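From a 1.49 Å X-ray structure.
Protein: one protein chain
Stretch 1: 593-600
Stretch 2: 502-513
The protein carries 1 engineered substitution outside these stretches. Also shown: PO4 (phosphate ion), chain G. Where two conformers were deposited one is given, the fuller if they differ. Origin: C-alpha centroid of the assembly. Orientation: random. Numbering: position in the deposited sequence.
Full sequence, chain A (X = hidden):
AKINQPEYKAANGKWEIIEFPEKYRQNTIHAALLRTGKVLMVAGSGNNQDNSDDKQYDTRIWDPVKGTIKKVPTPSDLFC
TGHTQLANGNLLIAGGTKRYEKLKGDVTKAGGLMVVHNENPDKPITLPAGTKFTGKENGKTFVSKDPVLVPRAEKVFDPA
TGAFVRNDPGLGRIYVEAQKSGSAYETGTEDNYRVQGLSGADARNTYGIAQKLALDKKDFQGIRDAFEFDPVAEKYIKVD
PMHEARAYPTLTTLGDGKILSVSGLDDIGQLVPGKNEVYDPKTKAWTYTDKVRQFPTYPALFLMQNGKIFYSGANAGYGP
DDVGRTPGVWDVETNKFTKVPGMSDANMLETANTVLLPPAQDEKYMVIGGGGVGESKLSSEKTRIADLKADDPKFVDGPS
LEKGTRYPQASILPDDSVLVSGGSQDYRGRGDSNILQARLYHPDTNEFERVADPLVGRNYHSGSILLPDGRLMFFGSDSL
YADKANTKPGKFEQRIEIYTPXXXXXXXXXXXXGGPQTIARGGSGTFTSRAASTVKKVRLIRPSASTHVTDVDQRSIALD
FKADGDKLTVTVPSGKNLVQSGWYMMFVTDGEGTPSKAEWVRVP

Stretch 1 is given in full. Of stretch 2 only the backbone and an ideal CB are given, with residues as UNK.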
# COMPACT_ATOMS: atom_id res chain seq x y z
N GLY A 593 -8.33 -26.85 -13.22
CA GLY A 593 -8.03 -25.56 -12.58
C GLY A 593 -7.97 -25.62 -11.07
O GLY A 593 -8.01 -24.58 -10.40
N THR A 594 -7.83 -26.82 -10.51
CA THR A 594 -7.79 -27.00 -9.06
C THR A 594 -6.34 -27.00 -8.58
O THR A 594 -5.52 -27.78 -9.05
CB THR A 594 -8.45 -28.31 -8.64
OG1 THR A 594 -9.76 -28.35 -9.21
CG2 THR A 594 -8.56 -28.41 -7.16
N PRO A 595 -5.99 -26.09 -7.65
CA PRO A 595 -4.63 -26.03 -7.14
C PRO A 595 -4.35 -26.94 -5.98
O PRO A 595 -5.24 -27.19 -5.15
CB PRO A 595 -4.52 -24.57 -6.69
CG PRO A 595 -5.90 -24.25 -6.19
CD PRO A 595 -6.84 -25.03 -7.08
N SER A 596 -3.14 -27.45 -5.90
CA SER A 596 -2.63 -28.04 -4.69
C SER A 596 -2.57 -27.03 -3.57
O SER A 596 -2.75 -25.81 -3.80
CB SER A 596 -1.23 -28.57 -4.92
OG SER A 596 -0.32 -27.52 -5.20
N LYS A 597 -2.36 -27.50 -2.36
CA LYS A 597 -1.81 -26.64 -1.33
C LYS A 597 -0.39 -26.33 -1.71
O LYS A 597 0.28 -27.15 -2.34
CB LYS A 597 -1.87 -27.31 0.02
CG LYS A 597 -3.31 -27.61 0.46
CD LYS A 597 -3.35 -28.19 1.85
CE LYS A 597 -4.77 -28.56 2.19
NZ LYS A 597 -4.83 -29.14 3.56
N ALA A 598 0.13 -25.18 -1.26
CA ALA A 598 1.46 -24.80 -1.64
C ALA A 598 2.55 -25.47 -0.86
O ALA A 598 2.39 -25.73 0.33
CB ALA A 598 1.61 -23.27 -1.51
N GLU A 599 3.69 -25.68 -1.52
CA GLU A 599 4.94 -25.98 -0.87
C GLU A 599 5.79 -24.74 -0.91
O GLU A 599 5.79 -24.03 -1.92
CB GLU A 599 5.68 -27.11 -1.60
CG GLU A 599 4.93 -28.42 -1.58
CD GLU A 599 4.84 -29.00 -0.19
OE1 GLU A 599 5.90 -29.44 0.30
OE2 GLU A 599 3.76 -28.97 0.43
N TRP A 600 6.57 -24.52 0.13
CA TRP A 600 7.49 -23.38 0.17
C TRP A 600 8.80 -23.63 -0.54
O TRP A 600 9.45 -24.68 -0.36
CB TRP A 600 7.72 -22.94 1.60
CG TRP A 600 6.55 -22.23 2.21
CD1 TRP A 600 5.55 -22.79 2.95
CD2 TRP A 600 6.19 -20.87 2.03
NE1 TRP A 600 4.63 -21.86 3.30
CE2 TRP A 600 4.98 -20.67 2.72
CE3 TRP A 600 6.79 -19.79 1.38
CZ2 TRP A 600 4.38 -19.43 2.82
CZ3 TRP A 600 6.16 -18.56 1.45
CH2 TRP A 600 4.96 -18.39 2.15
N UNK A 502 -13.99 -20.84 -5.85
CA UNK A 502 -14.72 -21.96 -6.48
C UNK A 502 -13.85 -23.19 -6.67
O UNK A 502 -14.33 -24.33 -6.59
CB UNK A 502 -15.28 -21.53 -7.84
N UNK A 503 -12.54 -22.99 -6.91
CA UNK A 503 -11.65 -24.12 -7.19
C UNK A 503 -11.48 -25.11 -6.05
O UNK A 503 -10.93 -26.21 -6.28
CB UNK A 503 -10.27 -23.59 -7.58
N UNK A 504 -11.93 -24.78 -4.84
CA UNK A 504 -11.92 -25.73 -3.75
C UNK A 504 -13.25 -26.43 -3.54
O UNK A 504 -13.36 -27.23 -2.61
CB UNK A 504 -11.51 -25.02 -2.46
N UNK A 505 -14.21 -26.16 -4.42
CA UNK A 505 -15.57 -26.79 -4.40
C UNK A 505 -15.82 -27.65 -5.61
O UNK A 505 -16.95 -27.70 -6.13
CB UNK A 505 -16.66 -25.72 -4.32
N UNK A 506 -14.76 -28.34 -6.01
CA UNK A 506 -14.68 -29.06 -7.28
C UNK A 506 -14.23 -30.49 -6.93
O UNK A 506 -14.54 -30.98 -5.84
CB UNK A 506 -13.72 -28.38 -8.26
N UNK A 507 -13.55 -31.16 -7.85
CA UNK A 507 -12.89 -32.45 -7.58
C UNK A 507 -11.70 -32.30 -6.62
O UNK A 507 -11.20 -31.19 -6.34
CB UNK A 507 -12.42 -33.08 -8.89
N UNK A 508 -11.24 -33.44 -6.11
CA UNK A 508 -10.11 -33.49 -5.20
C UNK A 508 -8.91 -32.76 -5.78
O UNK A 508 -8.68 -32.72 -6.98
CB UNK A 508 -9.74 -34.94 -4.88
N UNK A 509 -8.14 -32.16 -4.91
CA UNK A 509 -7.07 -31.33 -5.40
C UNK A 509 -5.82 -32.18 -5.62
O UNK A 509 -5.67 -33.27 -5.01
CB UNK A 509 -6.79 -30.18 -4.43
N UNK A 510 -4.93 -31.75 -6.52
CA UNK A 510 -3.67 -32.44 -6.65
C UNK A 510 -2.87 -32.42 -5.36
O UNK A 510 -2.86 -31.41 -4.64
CB UNK A 510 -2.85 -31.82 -7.78
N UNK A 511 -2.25 -33.54 -5.05
CA UNK A 511 -1.36 -33.64 -3.92
C UNK A 511 0.02 -33.09 -4.31
O UNK A 511 0.40 -33.10 -5.47
CB UNK A 511 -1.26 -35.09 -3.44
N UNK A 512 0.77 -32.64 -3.31
CA UNK A 512 2.11 -32.12 -3.55
C UNK A 512 2.92 -32.22 -2.28
O UNK A 512 2.50 -31.73 -1.23
CB UNK A 512 2.06 -30.67 -4.05
N UNK A 513 4.07 -32.87 -2.36
CA UNK A 513 4.99 -32.94 -1.24
C UNK A 513 6.40 -32.83 -1.73
O UNK A 513 6.66 -32.93 -2.94
CB UNK A 513 4.80 -34.23 -0.45
P PO4 G . -8.69 -28.27 1.98
O1 PO4 G . -8.47 -29.27 3.09
O2 PO4 G . -7.82 -27.04 2.32
O3 PO4 G . -8.32 -28.87 0.64
O4 PO4 G . -10.15 -27.91 1.86

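Position 502 has nothing of stretch 1 within reach of its CB, and its phi of -55° suits many residues, proline among them. It is Pro502, whose carbonyl O accepts a hydrogen bond from the backbone N of 505 at 2.8 Å, closing a short turn.

Position 503 points toward stretch 1, its ideal CB 3.7 Å from Gly593 O and 3.8 Å from Pro595 CD. The C-H groups of the Pro595 ring invite an aromatic face, though a broad aliphatic could also pack. Tyr503 takes chi1 p and lays one ring face against Pro595, whose CG sits 3.6 Å from the ring centroid, 12° off the normal: a CH-pi contact.

At 504 the CB points sideways with no near neighbour, so only a longer side chain could reach back. Leu504 barely does, CD2 lying 4.5 Å from Pro595 CD. Position 505 is out of reach; it is Tyr505.

Position 506 points toward Thr594, its ideal CB 4.1 Å from Thr594 OG1, but little else is offered and many residues would serve. Arg506, deposited in two conformers, makes only a slight contact through CB. Positions 507 and 508 ask still less of their side chains and would accept polar ones; they are Asp507 and Ser508. The backbone matters more at 508, where its O accepts a hydrogen bond from water 1 (2.8 Å), which also bonds Thr594 OG1 at 3.2 Å.

Position 509 is the most demanding. Its CB points toward stretch 1, 3.4 Å from Pro595 O, with Ser596 O and a phosphate beyond. Two carbonyls and an anion call for a donor, lysine or arginine; a long one with several N-H groups can serve all three. Arg509 does so: NE and NH2 both donate to Pro595 O, at 2.9 and 3.1 Å, NH2 bonds weakly to Ser596 O at 3.1 Å, and NH1 reaches phosphate O3 at 2.9 Å.

Position 510, with phi -60° and a sideways CB, suits proline or a small apolar residue. Pro510 sets CD 3.3 Å from Thr594 O, while its own O meets Ser596 CA at 3.4 Å in a CA-H...O contact and accepts from water 2, which in turn accepts from Lys597 N.

Position 511 points away, leaving polar choices free: Asp511.

Position 512 points toward Ser596 CB and Glu599 CG, 4.0 and 4.4 Å from its ideal CB, a site for a medium aliphatic. Leu512 fills it, CD2 3.5 Å from Ser596 OG and 3.6 Å from Glu599 CG.

Position 513 points away and suits a small or polar residue: Ser513.

Stretch 2 502-513: PYLYRDSRPDLS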
# COMPACT_ATOMS: atom_id res chain seq x y z
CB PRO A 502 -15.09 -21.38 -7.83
CG PRO A 502 -15.22 -19.91 -7.61
CD PRO A 502 -14.17 -19.58 -6.59
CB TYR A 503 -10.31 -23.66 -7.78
CG TYR A 503 -9.43 -22.68 -6.98
CD1 TYR A 503 -9.23 -22.84 -5.63
CD2 TYR A 503 -8.77 -21.66 -7.61
CE1 TYR A 503 -8.43 -21.99 -4.90
CE2 TYR A 503 -7.94 -20.79 -6.89
CZ TYR A 503 -7.78 -20.97 -5.55
OH TYR A 503 -6.96 -20.09 -4.84
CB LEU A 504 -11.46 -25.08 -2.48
CG LEU A 504 -10.02 -24.55 -2.54
CD1 LEU A 504 -9.56 -24.14 -1.17
CD2 LEU A 504 -9.03 -25.53 -3.17
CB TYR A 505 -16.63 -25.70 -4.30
CG TYR A 505 -16.66 -25.06 -2.95
CD1 TYR A 505 -17.19 -25.75 -1.84
CD2 TYR A 505 -16.13 -23.77 -2.73
CE1 TYR A 505 -17.20 -25.19 -0.59
CE2 TYR A 505 -16.18 -23.20 -1.47
CZ TYR A 505 -16.69 -23.91 -0.38
OH TYR A 505 -16.75 -23.40 0.89
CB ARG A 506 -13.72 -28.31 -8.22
CG ARG A 506 -14.45 -27.61 -9.35
CD ARG A 506 -14.05 -26.16 -9.45
NE ARG A 506 -15.12 -25.30 -9.95
CZ ARG A 506 -14.91 -24.08 -10.41
NH1 ARG A 506 -13.66 -23.60 -10.43
NH2 ARG A 506 -15.91 -23.33 -10.86
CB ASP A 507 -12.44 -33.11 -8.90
CG ASP A 507 -13.62 -33.61 -9.74
OD1 ASP A 507 -14.30 -32.78 -10.37
OD2 ASP A 507 -13.86 -34.84 -9.78
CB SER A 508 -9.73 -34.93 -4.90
OG SER A 508 -10.87 -35.61 -4.40
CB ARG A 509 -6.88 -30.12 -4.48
CG ARG A 509 -6.41 -30.41 -3.09
CD ARG A 509 -6.75 -29.27 -2.15
NE ARG A 509 -6.13 -28.02 -2.57
CZ ARG A 509 -6.12 -26.90 -1.86
NH1 ARG A 509 -6.68 -26.82 -0.66
NH2 ARG A 509 -5.52 -25.87 -2.35
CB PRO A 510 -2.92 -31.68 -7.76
CG PRO A 510 -3.69 -30.48 -8.04
CD PRO A 510 -5.04 -30.60 -7.44
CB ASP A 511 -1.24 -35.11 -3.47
CG ASP A 511 -0.64 -36.00 -4.55
OD1 ASP A 511 -1.24 -36.11 -5.65
OD2 ASP A 511 0.46 -36.56 -4.31
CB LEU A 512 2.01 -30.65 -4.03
CG LEU A 512 3.32 -29.99 -4.43
CD1 LEU A 512 3.96 -30.63 -5.64
CD2 LEU A 512 3.04 -28.51 -4.67
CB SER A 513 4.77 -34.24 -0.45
OG SER A 513 4.89 -35.34 -1.30
O HOH W 1 -9.32 -31.48 -9.44
O HOH W 2 -2.51 -30.44 -2.09
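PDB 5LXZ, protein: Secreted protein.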